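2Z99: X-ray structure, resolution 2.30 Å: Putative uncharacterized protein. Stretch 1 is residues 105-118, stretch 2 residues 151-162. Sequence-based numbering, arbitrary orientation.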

# COMPACT_ATOMS: atom_id res chain seq x y z
N THR A 105 34.01 -17.82 -3.85
CA THR A 105 34.08 -18.80 -4.92
C THR A 105 34.03 -18.16 -6.29
O THR A 105 34.50 -18.74 -7.27
CB THR A 105 32.97 -19.89 -4.79
OG1 THR A 105 32.41 -20.18 -6.07
CG2 THR A 105 31.89 -19.45 -3.85
N LEU A 106 33.46 -16.96 -6.37
CA LEU A 106 33.40 -16.27 -7.64
C LEU A 106 34.83 -15.92 -8.00
O LEU A 106 35.28 -16.13 -9.12
CB LEU A 106 32.57 -14.99 -7.53
CG LEU A 106 31.92 -14.42 -8.80
CD1 LEU A 106 31.74 -12.93 -8.59
CD2 LEU A 106 32.77 -14.66 -10.04
N ALA A 107 35.55 -15.40 -7.01
CA ALA A 107 36.95 -15.01 -7.18
C ALA A 107 37.81 -16.18 -7.61
O ALA A 107 38.72 -16.04 -8.43
CB ALA A 107 37.48 -14.43 -5.89
N VAL A 108 37.53 -17.36 -7.05
CA VAL A 108 38.29 -18.53 -7.41
C VAL A 108 38.15 -18.79 -8.91
O VAL A 108 39.14 -19.01 -9.59
CB VAL A 108 37.83 -19.77 -6.60
CG1 VAL A 108 38.53 -21.03 -7.09
CG2 VAL A 108 38.13 -19.55 -5.13
N VAL A 109 36.92 -18.76 -9.41
CA VAL A 109 36.68 -18.99 -10.83
C VAL A 109 37.31 -17.88 -11.65
O VAL A 109 37.91 -18.13 -12.68
CB VAL A 109 35.17 -19.01 -11.18
CG1 VAL A 109 34.99 -18.96 -12.68
CG2 VAL A 109 34.53 -20.27 -10.62
N ALA A 110 37.18 -16.65 -11.16
CA ALA A 110 37.73 -15.49 -11.85
C ALA A 110 39.23 -15.56 -12.04
O ALA A 110 39.73 -15.39 -13.15
CB ALA A 110 37.37 -14.23 -11.08
N TYR A 111 39.95 -15.83 -10.95
CA TYR A 111 41.41 -15.90 -10.98
C TYR A 111 42.01 -17.18 -11.55
O TYR A 111 43.17 -17.19 -11.96
CB TYR A 111 41.95 -15.65 -9.57
CG TYR A 111 41.91 -14.19 -9.13
CD1 TYR A 111 42.89 -13.29 -9.54
CD2 TYR A 111 40.90 -13.72 -8.28
CE1 TYR A 111 42.89 -11.96 -9.11
CE2 TYR A 111 40.88 -12.39 -7.85
CZ TYR A 111 41.88 -11.51 -8.27
OH TYR A 111 41.89 -10.20 -7.82
N ARG A 112 41.24 -18.26 -11.57
CA ARG A 112 41.74 -19.52 -12.12
C ARG A 112 40.97 -19.85 -13.40
O ARG A 112 41.12 -20.92 -13.98
CB ARG A 112 41.57 -20.67 -11.12
CG ARG A 112 42.55 -20.68 -9.96
CD ARG A 112 42.35 -21.94 -9.13
NE ARG A 112 43.47 -22.21 -8.22
CZ ARG A 112 43.79 -21.45 -7.18
NH1 ARG A 112 43.08 -20.37 -6.89
NH2 ARG A 112 44.82 -21.78 -6.41
N GLN A 113 40.15 -18.88 -13.81
CA GLN A 113 39.30 -18.97 -14.99
C GLN A 113 38.99 -20.39 -15.45
O GLN A 113 38.15 -21.04 -14.83
CB GLN A 113 39.88 -18.14 -16.13
CG GLN A 113 38.83 -17.66 -17.10
CD GLN A 113 37.84 -16.71 -16.46
OE1 GLN A 113 38.15 -16.09 -15.44
NE2 GLN A 113 36.67 -16.58 -17.05
N PRO A 114 39.62 -20.91 -16.52
CA PRO A 114 39.21 -22.28 -16.83
C PRO A 114 39.44 -23.14 -15.61
O PRO A 114 40.59 -23.42 -15.26
CB PRO A 114 40.13 -22.67 -17.99
CG PRO A 114 40.45 -21.37 -18.62
CD PRO A 114 40.70 -20.49 -17.43
N VAL A 115 38.36 -23.53 -14.93
CA VAL A 115 38.43 -24.37 -13.73
C VAL A 115 37.25 -25.30 -13.64
O VAL A 115 36.13 -24.92 -13.98
CB VAL A 115 38.41 -23.54 -12.45
CG1 VAL A 115 39.71 -22.80 -12.27
CG2 VAL A 115 37.25 -22.56 -12.49
N THR A 116 37.49 -26.52 -13.17
CA THR A 116 36.43 -27.50 -12.98
C THR A 116 35.87 -27.19 -11.59
O THR A 116 36.59 -26.63 -10.76
CB THR A 116 36.98 -28.93 -12.97
OG1 THR A 116 38.24 -28.94 -12.28
CG2 THR A 116 37.18 -29.45 -14.39
N ARG A 117 34.63 -27.53 -11.32
CA ARG A 117 34.14 -27.23 -9.99
C ARG A 117 34.91 -28.08 -8.98
O ARG A 117 35.02 -27.71 -7.82
CB ARG A 117 32.63 -27.46 -9.86
CG ARG A 117 32.14 -28.82 -10.26
CD ARG A 117 31.08 -29.28 -9.27
NE ARG A 117 30.08 -28.26 -8.98
CZ ARG A 117 29.16 -27.83 -9.84
NH1 ARG A 117 29.09 -28.33 -11.06
NH2 ARG A 117 28.28 -26.91 -9.46
N ALA A 118 35.45 -29.21 -9.43
CA ALA A 118 36.22 -30.07 -8.54
C ALA A 118 37.37 -29.29 -7.93
O ALA A 118 37.72 -29.50 -6.78
CB ALA A 118 36.74 -31.28 -9.29
N GLY A 151 37.49 -34.85 -18.47
CA GLY A 151 36.17 -34.72 -19.07
C GLY A 151 35.18 -34.03 -18.17
O GLY A 151 33.97 -34.27 -18.26
N ALA A 152 35.68 -33.17 -17.29
CA ALA A 152 34.83 -32.44 -16.35
C ALA A 152 34.67 -31.03 -16.89
O ALA A 152 35.66 -30.37 -17.23
CB ALA A 152 35.48 -32.41 -14.97
N VAL A 153 33.42 -30.58 -16.98
CA VAL A 153 33.16 -29.24 -17.50
C VAL A 153 34.03 -28.21 -16.78
O VAL A 153 34.32 -28.34 -15.59
CB VAL A 153 31.67 -28.86 -17.35
CG1 VAL A 153 30.79 -29.91 -18.00
CG2 VAL A 153 31.31 -28.70 -15.89
N THR A 154 34.45 -27.21 -17.54
CA THR A 154 35.28 -26.13 -17.02
C THR A 154 34.40 -24.89 -16.97
O THR A 154 33.36 -24.83 -17.64
CB THR A 154 36.51 -25.92 -17.96
OG1 THR A 154 37.24 -24.75 -17.57
CG2 THR A 154 36.05 -25.79 -19.40
N PHE A 155 34.79 -23.90 -16.17
CA PHE A 155 34.01 -22.68 -16.01
C PHE A 155 34.82 -21.41 -16.19
O PHE A 155 36.04 -21.41 -16.09
CB PHE A 155 33.35 -22.61 -14.62
CG PHE A 155 32.28 -23.64 -14.40
CD1 PHE A 155 32.61 -24.95 -14.06
CD2 PHE A 155 30.94 -23.31 -14.59
CE1 PHE A 155 31.63 -25.91 -13.92
CE2 PHE A 155 29.95 -24.27 -14.46
CZ PHE A 155 30.29 -25.57 -14.12
N ALA A 156 34.11 -20.32 -16.44
CA ALA A 156 34.75 -19.03 -16.60
C ALA A 156 33.77 -17.93 -16.25
O ALA A 156 32.55 -18.14 -16.25
CB ALA A 156 35.25 -18.85 -18.02
N THR A 157 34.30 -16.76 -15.94
CA THR A 157 33.48 -15.62 -15.62
C THR A 157 32.98 -15.09 -16.95
O THR A 157 33.70 -15.11 -17.94
CB THR A 157 34.29 -14.53 -14.92
OG1 THR A 157 35.41 -14.16 -15.74
CG2 THR A 157 34.81 -15.04 -13.59
N THR A 158 31.73 -14.65 -16.97
CA THR A 158 31.12 -14.13 -18.19
C THR A 158 31.61 -12.72 -18.48
O THR A 158 32.57 -12.25 -17.88
CB THR A 158 29.61 -14.10 -18.05
OG1 THR A 158 29.25 -13.15 -17.03
CG2 THR A 158 29.08 -15.48 -17.67
N GLU A 159 30.95 -12.06 -19.42
CA GLU A 159 31.28 -10.69 -19.80
C GLU A 159 30.56 -9.79 -18.80
O GLU A 159 31.09 -8.76 -18.37
CB GLU A 159 30.77 -10.40 -21.21
CG GLU A 159 31.25 -11.38 -22.28
CD GLU A 159 32.75 -11.35 -22.49
OE1 GLU A 159 33.28 -10.26 -22.80
OE2 GLU A 159 33.39 -12.41 -22.35
N LEU A 160 29.35 -10.19 -18.43
CA LEU A 160 28.54 -9.46 -17.47
C LEU A 160 29.31 -9.32 -16.16
O LEU A 160 29.17 -8.32 -15.45
CB LEU A 160 27.22 -10.20 -17.24
CG LEU A 160 26.06 -9.47 -16.57
CD1 LEU A 160 24.84 -10.38 -16.58
CD2 LEU A 160 26.43 -9.06 -15.15
N PHE A 161 30.12 -10.33 -15.85
CA PHE A 161 30.93 -10.32 -14.64
C PHE A 161 31.88 -9.12 -14.69
O PHE A 161 32.08 -8.42 -13.70
CB PHE A 161 31.74 -11.61 -14.54
CG PHE A 161 32.94 -11.50 -13.65
CD1 PHE A 161 32.79 -11.43 -12.27
CD2 PHE A 161 34.22 -11.44 -14.19
CE1 PHE A 161 33.90 -11.29 -11.44
CE2 PHE A 161 35.34 -11.30 -13.37
CZ PHE A 161 35.18 -11.23 -12.00
N LEU A 162 32.47 -8.92 -15.86
CA LEU A 162 33.39 -7.81 -16.07
C LEU A 162 32.64 -6.50 -15.90
O LEU A 162 33.21 -5.49 -15.48
CB LEU A 162 33.99 -7.90 -17.48
CG LEU A 162 34.72 -9.22 -17.78
CD1 LEU A 162 34.93 -9.35 -19.28
CD2 LEU A 162 36.04 -9.26 -17.04
O HOH W 1 33.48 -29.21 -13.29

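Helix 105-112 lies almost at right angles to strand 153-157 (98° between their directions, axes 7.0 Å apart at closest approach), and the chain beyond Q113, which leaves helical geometry with positive phi, runs antiparallel to that strand. Within the helix, the amides of V109, A110, Y111 and R112 are satisfied by the carbonyls four residues earlier; A110 N to L106 O, for example, is 2.8 Å. Across the stretches, V115 and F155 bond to each other through their backbones: F155 N donates to V115 O at 2.8 Å, and V115 N donates weakly to F155 O at 3.3 Å. T154 OG1 also lies 3.1 Å from V115 N, but the angle is too poor for a hydrogen bond. CA-H...O contacts supplement this sparse bonding: T154 CA is 3.4 Å from V115 O, and T116 CA is 3.5 Å from V153 O. Where the strands part, a water takes over, accepting from R117 N at 2.8 Å and donating to V153 O at 2.6 Å; these two atoms, 4.4 Å apart, are too distant to bond directly. The helix starting at 159 is capped by T158, whose OG1 accepts from F161 N at 3.2 Å. That helix directs F161 toward helix 105-112, where its ring atoms CE1 and CZ meet L106 CD2 and A110 CB, each pair at 3.8 Å. T157 adds its methyl to this apolar patch, with CG2 3.7 Å from A110 CB and 4.0 Å from V109 CG1. The side chains of V115 and F155 share one face of the strand pair, and F155 CB lies 4.4 Å from both V115 CG2 and V109 CG1, so helix and strand residues converge on it. The orientation of the Q113 side-chain amide beside T157 remains uncertain.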